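Local structure of myosin-I heavy chain (Dictyostelium discoideum, 5EJR) at residues Ile327-Trp331 / Phe409-Ile413; Asn338-Asp343 / Ser415-Leu419. The protein is an actin-based motor with ATPase activity that acts early in phagocytosis and in adhesion, this chain being the second, C-terminal MyTH4-FERM unit (MF2) of its tail. All coordinates share one frame; numbering follows the deposited sequence.

Contact 1: Ile327-Trp331 / Phe409-Ile413; sequences IRDEW and FINLI. With EDO (1,2-ethanediol), chain H.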
# COMPACT_ATOMS: atom_id res chain seq x y z
N ILE A 327 -9.44 5.42 -21.14
CA ILE A 327 -10.80 5.94 -21.36
C ILE A 327 -11.63 4.89 -22.13
O ILE A 327 -12.81 4.72 -21.85
CB ILE A 327 -10.74 7.30 -22.09
CG1 ILE A 327 -9.99 8.34 -21.19
CG2 ILE A 327 -12.17 7.81 -22.43
CD1 ILE A 327 -9.37 9.49 -22.01
N ARG A 328 -11.00 4.22 -23.11
CA ARG A 328 -11.65 3.18 -23.92
C ARG A 328 -12.08 2.03 -23.01
O ARG A 328 -13.19 1.54 -23.14
CB ARG A 328 -10.73 2.64 -25.03
CG ARG A 328 -11.55 1.93 -26.14
CD ARG A 328 -10.65 1.02 -26.96
NE ARG A 328 -11.32 0.47 -28.15
CZ ARG A 328 -12.02 -0.67 -28.16
NH1 ARG A 328 -12.18 -1.36 -27.04
NH2 ARG A 328 -12.58 -1.11 -29.28
N ASP A 329 -11.21 1.63 -22.06
CA ASP A 329 -11.50 0.55 -21.10
C ASP A 329 -12.66 0.89 -20.19
O ASP A 329 -13.54 0.04 -19.95
CB ASP A 329 -10.24 0.19 -20.30
CG ASP A 329 -10.49 -0.87 -19.26
OD1 ASP A 329 -10.52 -2.06 -19.62
OD2 ASP A 329 -10.70 -0.51 -18.08
N GLU A 330 -12.71 2.16 -19.71
CA GLU A 330 -13.80 2.65 -18.85
C GLU A 330 -15.11 2.66 -19.64
O GLU A 330 -16.18 2.31 -19.10
CB GLU A 330 -13.48 4.07 -18.34
CG GLU A 330 -12.38 4.05 -17.30
CD GLU A 330 -11.76 5.41 -17.01
OE1 GLU A 330 -11.17 5.56 -15.93
OE2 GLU A 330 -11.84 6.30 -17.88
N TRP A 331 -15.03 3.09 -20.92
CA TRP A 331 -16.18 3.06 -21.83
C TRP A 331 -16.65 1.59 -21.96
O TRP A 331 -17.85 1.33 -21.86
CB TRP A 331 -15.80 3.58 -23.21
CG TRP A 331 -16.80 3.28 -24.30
CD1 TRP A 331 -16.66 2.38 -25.32
CD2 TRP A 331 -18.10 3.85 -24.44
NE1 TRP A 331 -17.80 2.37 -26.10
CE2 TRP A 331 -18.71 3.25 -25.56
CE3 TRP A 331 -18.84 4.80 -23.70
CZ2 TRP A 331 -19.99 3.62 -26.02
CZ3 TRP A 331 -20.11 5.17 -24.15
CH2 TRP A 331 -20.69 4.54 -25.27
N PHE A 409 -12.77 10.44 -30.18
CA PHE A 409 -13.38 9.54 -29.20
C PHE A 409 -13.32 10.19 -27.80
O PHE A 409 -14.35 10.31 -27.15
CB PHE A 409 -12.66 8.18 -29.20
CG PHE A 409 -12.98 7.31 -28.00
CD1 PHE A 409 -14.27 6.82 -27.80
CD2 PHE A 409 -12.01 7.04 -27.03
CE1 PHE A 409 -14.56 6.02 -26.69
CE2 PHE A 409 -12.32 6.26 -25.92
CZ PHE A 409 -13.60 5.77 -25.75
N ILE A 410 -12.13 10.69 -27.39
CA ILE A 410 -12.00 11.34 -26.09
C ILE A 410 -12.89 12.59 -26.01
O ILE A 410 -13.54 12.78 -25.00
CB ILE A 410 -10.53 11.65 -25.72
CG1 ILE A 410 -9.71 10.32 -25.65
CG2 ILE A 410 -10.48 12.42 -24.39
CD1 ILE A 410 -8.19 10.43 -25.86
N ASN A 411 -12.95 13.38 -27.07
CA ASN A 411 -13.80 14.58 -27.11
C ASN A 411 -15.27 14.22 -26.87
O ASN A 411 -15.96 14.89 -26.11
CB ASN A 411 -13.64 15.33 -28.44
CG ASN A 411 -14.50 16.58 -28.50
OD1 ASN A 411 -14.41 17.51 -27.68
ND2 ASN A 411 -15.40 16.59 -29.43
N LEU A 412 -15.75 13.18 -27.54
CA LEU A 412 -17.14 12.75 -27.39
C LEU A 412 -17.46 12.25 -26.00
O LEU A 412 -18.43 12.71 -25.41
CB LEU A 412 -17.49 11.74 -28.46
CG LEU A 412 -17.81 12.44 -29.75
CD1 LEU A 412 -17.53 11.56 -30.92
CD2 LEU A 412 -19.26 12.95 -29.74
N ILE A 413 -16.66 11.34 -25.45
CA ILE A 413 -16.81 10.86 -24.08
C ILE A 413 -16.76 12.03 -23.09
O ILE A 413 -17.65 12.18 -22.25
CB ILE A 413 -15.70 9.83 -23.74
CG1 ILE A 413 -15.91 8.51 -24.52
CG2 ILE A 413 -15.62 9.57 -22.20
CD1 ILE A 413 -17.18 7.70 -24.19
C1 EDO H . -11.50 9.88 -17.21
O1 EDO H . -12.05 9.85 -15.91
C2 EDO H . -10.19 9.07 -17.43
O2 EDO H . -10.02 7.91 -16.62
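An edge-to-face aromatic pair bridges two helical segments whose axes approach to 11.2 Å: F409 turns its ring edge toward a face of the W331 indole, the planes at 78° and the centroid of the five-membered ring 5.8 Å from that of the phenyl. The helices, 317-332 and 402-416, belong to the helical central lobe of the FERM domain in the myosin tail, and their segments cross at 50°. F409 and I327 together fill most of the gap between them. With CG anti to the backbone N (chi1 166°), F409 runs its ring across until CE2 lies 3.7 Å from the backbone N of R328, which sits at the ring edge in the ring plane. CZ of the same F409 ring meets CB of W331 at 4.0 Å. The aliphatic half of the interface lies beside the rings. There the I327 side chain runs antiparallel past those of F409 and I413, its CG2 branch touching CE2 of F409 and CG2 of I413, and it crosses that of I410 at about a right angle, CD1 of I327 coming 3.7 Å from CG1 of I410.

The polar ends lead out of this apolar seam. The indole NE1 of W331 donates to the carbonyl of V372, which helps to fix the rotation of the indole, and R328 sends its guanidinium to the carbonyl of Q371. I347 and L351 of helix 341-355 pack on W331 as well, making the pair part of a three-helix core. Tightest of the side-chain contacts between the two segments is the methyl CD1 of I413, which approaches the indole obliquely and comes within 3.4 Å of CE3 of W331.

Contact 2: Asn338-Asp343 / Ser415-Leu419; sequences NVNEKD and SKSPL. With EDO (1,2-ethanediol), chain F.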
# COMPACT_ATOMS: atom_id res chain seq x y z
N ASN A 338 -23.96 8.65 -19.49
CA ASN A 338 -24.73 9.89 -19.74
C ASN A 338 -24.77 10.12 -21.26
O ASN A 338 -24.53 11.22 -21.77
CB ASN A 338 -24.13 11.11 -18.99
CG ASN A 338 -25.00 12.36 -19.08
OD1 ASN A 338 -26.23 12.29 -19.26
ND2 ASN A 338 -24.38 13.53 -18.99
N VAL A 339 -25.07 9.07 -21.99
CA VAL A 339 -25.00 9.11 -23.44
C VAL A 339 -26.26 8.49 -24.06
O VAL A 339 -26.76 7.49 -23.55
CB VAL A 339 -23.65 8.38 -23.76
CG1 VAL A 339 -23.77 6.86 -23.79
CG2 VAL A 339 -22.95 8.92 -24.98
N ASN A 340 -26.83 9.14 -25.08
CA ASN A 340 -28.00 8.58 -25.73
C ASN A 340 -27.55 7.56 -26.82
O ASN A 340 -26.35 7.43 -27.06
CB ASN A 340 -28.95 9.68 -26.25
CG ASN A 340 -28.56 10.38 -27.53
OD1 ASN A 340 -27.46 10.22 -28.07
ND2 ASN A 340 -29.48 11.18 -28.07
N GLU A 341 -28.50 6.85 -27.45
CA GLU A 341 -28.21 5.83 -28.47
C GLU A 341 -27.48 6.38 -29.71
O GLU A 341 -26.59 5.71 -30.23
CB GLU A 341 -29.47 5.07 -28.86
CG GLU A 341 -29.96 4.20 -27.70
CD GLU A 341 -31.40 3.70 -27.74
OE1 GLU A 341 -32.14 4.10 -28.67
OE2 GLU A 341 -31.77 2.89 -26.86
N LYS A 342 -27.84 7.59 -30.17
CA LYS A 342 -27.16 8.25 -31.31
C LYS A 342 -25.69 8.53 -30.94
O LYS A 342 -24.81 8.15 -31.70
CB LYS A 342 -27.88 9.53 -31.74
CG LYS A 342 -27.32 10.08 -33.06
CD LYS A 342 -27.95 11.40 -33.48
CE LYS A 342 -27.40 11.87 -34.82
NZ LYS A 342 -26.09 12.56 -34.68
N ASP A 343 -25.42 9.12 -29.76
CA ASP A 343 -24.06 9.39 -29.28
C ASP A 343 -23.27 8.11 -29.16
O ASP A 343 -22.08 8.09 -29.50
CB ASP A 343 -24.09 10.10 -27.92
CG ASP A 343 -24.73 11.49 -27.92
OD1 ASP A 343 -24.80 12.11 -29.01
OD2 ASP A 343 -25.16 11.95 -26.83
N SER A 415 -17.05 15.41 -23.36
CA SER A 415 -18.10 16.43 -23.46
C SER A 415 -19.44 15.98 -22.89
O SER A 415 -20.27 16.82 -22.55
CB SER A 415 -18.28 16.88 -24.91
OG SER A 415 -18.83 15.84 -25.72
N LYS A 416 -19.69 14.67 -22.86
CA LYS A 416 -20.98 14.16 -22.44
C LYS A 416 -21.00 13.59 -21.03
O LYS A 416 -22.08 13.35 -20.50
CB LYS A 416 -21.48 13.14 -23.47
CG LYS A 416 -21.91 13.86 -24.75
CD LYS A 416 -21.99 12.97 -25.96
CE LYS A 416 -22.23 13.81 -27.19
NZ LYS A 416 -23.56 14.50 -27.16
N SER A 417 -19.83 13.42 -20.40
CA SER A 417 -19.74 12.79 -19.09
C SER A 417 -19.22 13.71 -17.98
O SER A 417 -18.02 14.02 -17.94
CB SER A 417 -18.90 11.52 -19.18
OG SER A 417 -19.21 10.84 -20.38
N PRO A 418 -20.09 14.11 -17.02
CA PRO A 418 -19.60 14.97 -15.92
C PRO A 418 -18.57 14.31 -15.01
O PRO A 418 -17.83 15.01 -14.33
CB PRO A 418 -20.87 15.37 -15.16
CG PRO A 418 -22.02 14.88 -15.97
CD PRO A 418 -21.53 13.83 -16.91
N LEU A 419 -18.48 12.99 -15.02
CA LEU A 419 -17.50 12.28 -14.20
C LEU A 419 -16.13 12.18 -14.91
O LEU A 419 -15.18 11.70 -14.29
CB LEU A 419 -18.00 10.86 -13.86
CG LEU A 419 -19.18 10.72 -12.88
CD1 LEU A 419 -19.61 9.29 -12.78
CD2 LEU A 419 -18.83 11.23 -11.48
C1 EDO F . -17.80 17.78 -12.19
O1 EDO F . -18.73 17.13 -13.04
C2 EDO F . -17.36 19.04 -12.96
O2 EDO F . -16.42 19.76 -12.21
O HOH W 1 -21.30 9.44 -19.39
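K416 leans over from the C-terminal part of helix 402-416 to D343, in the first turn of helix 341-355, and its side chain can be followed atom by atom across this surface contact of the FERM domain. CB of K416 lies 4.0 Å from the carbonyl O of N338. From there the chain extends through CG to CD, which passes CG2 of V339 on its way to the carboxylate and reaches OD2 of D343 at 3.4 Å. CE then lies beside the carboxylate carbon, and a bend at the last torsion (chi4 -65°) keeps K416 NZ facing both oxygens of D343, 3.0 Å from OD2 and 3.3 Å from OD1, in a salt bridge whose hydrogen bond, to OD2, is weak.

At the other end of the contact, side-chain groups meet backbone groups. A chi1 of -173° swings the N338 amide away from its own backbone N, and ND2 gives a weak, bent hydrogen bond to the carbonyl O of K416 while packing against CD of P418 at 3.5 Å. A water accepts from the backbone N of N338 and donates to OG of S417, joining the segments a second time. S417 OG also bonds to the carbonyl of I413, one turn back.

N340 caps the turn that carries D343: its OD1 accepts from the backbone N of D343 at 2.9 Å, with a nearly straight N-H...O angle of 169°. The helix start and the lysine would probably favour a charged carboxylate, and the lysine may offset the cost of two acceptors, N340 OD1 and D343 OD2, lying 3.1 Å apart. The chemistry thus implies a polar surface link made of a salt bridge with a weak hydrogen bond, one weak amide bond and a water bridge.

How the contacts relate
The two contacts show how one helix can serve interior and surface in succession. Contact 1 is buried and draws on the body of helix 402-416; contact 2 uses the C-terminal part of that helix and the residues that follow, at the surface. Their partners are likewise consecutive, helix 317-332 for the first, and for the second the loop leading into helix 341-355 together with its first turn. Chemistry follows depth: between the segments of contact 1 there are aromatic and aliphatic contacts, whereas contact 2 employs a salt bridge, an amide and a water. The centres lie about 10 Å apart, and W331 CZ3 packs on V339 CG1 at 4.1 Å, joining the two directly.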